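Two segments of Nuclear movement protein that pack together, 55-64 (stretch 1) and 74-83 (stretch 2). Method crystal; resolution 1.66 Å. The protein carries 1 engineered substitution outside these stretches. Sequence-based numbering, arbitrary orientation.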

# COMPACT_ATOMS: atom_id res chain seq x y z
N LEU A 55 7.91 -7.09 14.15
CA LEU A 55 8.46 -7.07 15.50
C LEU A 55 9.61 -6.06 15.67
O LEU A 55 9.71 -5.37 16.71
N HIS A 56 10.48 -5.98 14.67
CA HIS A 56 11.61 -5.04 14.68
C HIS A 56 11.74 -4.34 13.34
O HIS A 56 11.08 -4.70 12.35
N GLU A 57 12.63 -3.35 13.30
CA GLU A 57 12.84 -2.55 12.10
C GLU A 57 13.48 -3.31 10.95
O GLU A 57 14.34 -4.19 11.13
N VAL A 58 13.00 -3.00 9.74
CA VAL A 58 13.59 -3.53 8.52
C VAL A 58 14.00 -2.40 7.58
O VAL A 58 13.54 -1.26 7.72
N ASP A 59 14.88 -2.72 6.64
CA ASP A 59 15.23 -1.79 5.57
C ASP A 59 14.12 -1.85 4.51
O ASP A 59 14.14 -2.71 3.65
N VAL A 60 13.15 -0.94 4.58
CA VAL A 60 11.98 -1.02 3.70
C VAL A 60 12.37 -0.99 2.21
O VAL A 60 11.74 -1.67 1.38
N SER A 61 13.44 -0.27 1.88
CA SER A 61 13.95 -0.23 0.50
C SER A 61 14.42 -1.59 -0.05
O SER A 61 14.46 -1.78 -1.27
N SER A 62 14.73 -2.53 0.83
CA SER A 62 15.25 -3.83 0.43
C SER A 62 14.13 -4.82 0.10
O SER A 62 14.40 -5.94 -0.37
N LEU A 63 12.90 -4.42 0.39
CA LEU A 63 11.70 -5.26 0.18
C LEU A 63 11.63 -5.77 -1.25
O LEU A 63 11.75 -4.99 -2.19
N TRP A 64 11.47 -7.08 -1.41
CA TRP A 64 11.39 -7.67 -2.75
C TRP A 64 10.42 -8.84 -2.67
O TRP A 64 10.25 -9.44 -1.63
N VAL A 74 8.29 -13.27 -0.27
CA VAL A 74 8.61 -11.87 0.06
C VAL A 74 9.85 -11.90 0.94
O VAL A 74 9.98 -12.78 1.81
N ASN A 75 10.79 -10.99 0.69
CA ASN A 75 12.04 -10.93 1.46
C ASN A 75 12.29 -9.47 1.83
O ASN A 75 12.03 -8.57 1.03
N VAL A 76 12.76 -9.22 3.05
CA VAL A 76 13.18 -7.87 3.45
C VAL A 76 14.33 -8.03 4.44
O VAL A 76 14.36 -9.00 5.22
N THR A 77 15.27 -7.08 4.39
CA THR A 77 16.48 -7.18 5.23
C THR A 77 16.20 -6.54 6.59
O THR A 77 15.59 -5.49 6.67
N LYS A 78 16.66 -7.19 7.67
CA LYS A 78 16.52 -6.64 9.02
C LYS A 78 17.50 -5.49 9.22
O LYS A 78 18.60 -5.54 8.71
N LYS A 79 17.09 -4.48 9.98
CA LYS A 79 18.03 -3.39 10.33
C LYS A 79 19.11 -3.87 11.28
O LYS A 79 20.28 -3.48 11.17
N ARG A 80 18.73 -4.75 12.21
CA ARG A 80 19.67 -5.30 13.18
C ARG A 80 19.77 -6.82 13.01
O ARG A 80 18.74 -7.48 12.81
N ASN A 81 20.98 -7.36 13.09
CA ASN A 81 21.20 -8.80 12.95
C ASN A 81 20.90 -9.57 14.25
O ASN A 81 21.79 -9.79 15.07
N GLU A 82 19.65 -9.97 14.42
CA GLU A 82 19.21 -10.65 15.64
C GLU A 82 18.05 -11.57 15.26
O GLU A 82 17.30 -11.27 14.32
N TRP A 83 17.90 -12.67 15.99
CA TRP A 83 16.74 -13.55 15.79
C TRP A 83 15.48 -12.85 16.30
O TRP A 83 15.51 -12.12 17.30

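What holds the two backbones together where the first stretch turns a corner? At one end Trp64 and Asn75 form an antiparallel pair, with Trp64 N donating to Asn75 O at 2.9 Å and Asn75 N donating to Trp64 O at 2.8 Å. Beyond the corner, Asp59 N reaches Thr77 O at 2.9 Å and Lys79 N reaches Glu57 O at 3.0 Å. Between them a side chain takes over: Ser62, pointing toward the second stretch with chi1 p, accepts from Thr77 N through OG at 2.8 Å. The same OG donates to Asp59 O at 2.7 Å, so one hydroxyl both closes the turn and receives the strand's amide.

Which side chains supply the apolar packing? Val76 (p) is central and buried. Its CG2 lies 3.7 Å from CB of Val58 (m) and 3.4 Å from Ser62 OG. Leu63 starts sideways, but its t, p rotamer brings its end nearer the second stretch, placing CD1 3.6 Å from CG1 of Val74 (t) and 4.2 Å from CB of Val76.

Where do the long polar side chains find partners? Lys79 points toward the first stretch and, with chi1 m and the remaining chi angles t, extends to a salt bridge in which its NZ lies 2.7 Å from Glu57 OE1. Glu82 (chi1 p) also points inward, setting OE2 over one face of the His56 ring, 3.5 Å from His56 CG. Lys78 instead points away, its NZ donating to Glu82 O at 2.8 Å within its own stretch.

Do waters complete the contact? Two bridge it. Water 1 donates to Glu57 O at 2.6 Å and accepts from Arg80 N at 3.0 Å, linking the backbones just past the Lys79 bond. Water 2 donates to both Ser62 O and Asn75 OD1, each at 2.6 Å, joining the turn to the side chain of Asn75 (t).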

# COMPACT_ATOMS: atom_id res chain seq x y z
CB LEU A 55 8.93 -8.48 15.91
CG LEU A 55 9.40 -8.58 17.37
CD1 LEU A 55 8.31 -8.18 18.33
CD2 LEU A 55 9.86 -9.99 17.65
CB HIS A 56 12.93 -5.75 15.00
CG HIS A 56 12.92 -6.49 16.30
ND1 HIS A 56 12.88 -5.84 17.52
CD2 HIS A 56 12.91 -7.81 16.58
CE1 HIS A 56 12.87 -6.74 18.49
NE2 HIS A 56 12.88 -7.95 17.95
CB GLU A 57 13.62 -1.26 12.45
CG GLU A 57 12.74 -0.28 13.22
CD GLU A 57 13.41 1.04 13.55
OE1 GLU A 57 14.12 1.61 12.69
OE2 GLU A 57 13.21 1.53 14.69
CB VAL A 58 12.63 -4.50 7.79
CG1 VAL A 58 12.35 -5.71 8.69
CG2 VAL A 58 11.34 -3.80 7.43
CB ASP A 59 16.58 -2.17 4.97
CG ASP A 59 16.99 -1.26 3.82
OD1 ASP A 59 16.24 -0.32 3.48
OD2 ASP A 59 18.07 -1.50 3.25
CB VAL A 60 10.89 0.02 4.06
CG1 VAL A 60 9.80 0.06 2.98
CG2 VAL A 60 10.26 -0.33 5.40
CB SER A 61 15.08 0.82 0.36
OG SER A 61 16.31 0.34 0.87
CB SER A 62 16.13 -4.43 1.53
OG SER A 62 15.32 -4.88 2.62
CB LEU A 63 10.43 -4.48 0.52
CG LEU A 63 9.08 -5.17 0.37
CD1 LEU A 63 9.04 -6.41 1.21
CD2 LEU A 63 7.96 -4.20 0.76
CB TRP A 64 12.77 -8.16 -3.20
CG TRP A 64 12.79 -8.82 -4.55
CD1 TRP A 64 13.07 -10.13 -4.82
CD2 TRP A 64 12.48 -8.21 -5.81
NE1 TRP A 64 12.96 -10.37 -6.18
CE2 TRP A 64 12.60 -9.21 -6.81
CE3 TRP A 64 12.13 -6.91 -6.20
CZ2 TRP A 64 12.37 -8.95 -8.17
CZ3 TRP A 64 11.89 -6.65 -7.56
CH2 TRP A 64 12.03 -7.67 -8.52
CB VAL A 74 7.43 -11.24 0.82
CG1 VAL A 74 7.68 -9.77 1.10
CG2 VAL A 74 6.10 -11.41 0.02
CB ASN A 75 13.15 -11.47 0.57
CG ASN A 75 14.52 -11.30 1.16
OD1 ASN A 75 15.21 -10.31 0.85
ND2 ASN A 75 14.93 -12.24 2.00
CB VAL A 76 12.01 -7.00 4.05
CG1 VAL A 76 11.47 -7.55 5.36
CG2 VAL A 76 12.45 -5.54 4.24
CB THR A 77 17.66 -6.47 4.52
OG1 THR A 77 17.94 -7.13 3.28
CG2 THR A 77 18.92 -6.48 5.40
CB LYS A 78 16.84 -7.72 10.06
CG LYS A 78 15.87 -8.90 10.09
CD LYS A 78 16.47 -10.02 10.95
CE LYS A 78 15.52 -11.21 11.12
NZ LYS A 78 16.24 -12.26 11.96
CB LYS A 79 17.27 -2.20 10.92
CG LYS A 79 16.75 -1.23 9.87
CD LYS A 79 16.33 0.12 10.47
CE LYS A 79 15.41 0.90 9.49
NZ LYS A 79 14.85 2.16 10.12
CB ARG A 80 19.20 -4.93 14.60
CG ARG A 80 20.21 -5.23 15.67
CD ARG A 80 19.85 -4.57 17.01
NE ARG A 80 20.96 -4.71 17.95
CZ ARG A 80 21.93 -3.81 18.13
NH1 ARG A 80 21.93 -2.66 17.45
NH2 ARG A 80 22.90 -4.05 19.00
CB ASN A 81 22.61 -9.13 12.45
CG ASN A 81 22.82 -8.77 10.99
OD1 ASN A 81 21.90 -8.35 10.29
ND2 ASN A 81 24.06 -8.93 10.52
CB GLU A 82 18.76 -9.62 16.69
CG GLU A 82 17.43 -8.93 16.38
CD GLU A 82 17.17 -7.70 17.23
OE1 GLU A 82 17.77 -7.60 18.33
OE2 GLU A 82 16.35 -6.84 16.81
CB TRP A 83 16.93 -14.94 16.43
CG TRP A 83 18.19 -15.63 16.05
CD1 TRP A 83 19.24 -15.93 16.88
CD2 TRP A 83 18.56 -16.08 14.75
NE1 TRP A 83 20.23 -16.56 16.18
CE2 TRP A 83 19.84 -16.66 14.87
CE3 TRP A 83 17.93 -16.05 13.49
CZ2 TRP A 83 20.51 -17.23 13.78
CZ3 TRP A 83 18.60 -16.61 12.41
CH2 TRP A 83 19.88 -17.18 12.56
O HOH W 1 15.93 -4.61 13.20
O HOH W 2 15.60 -8.26 -0.73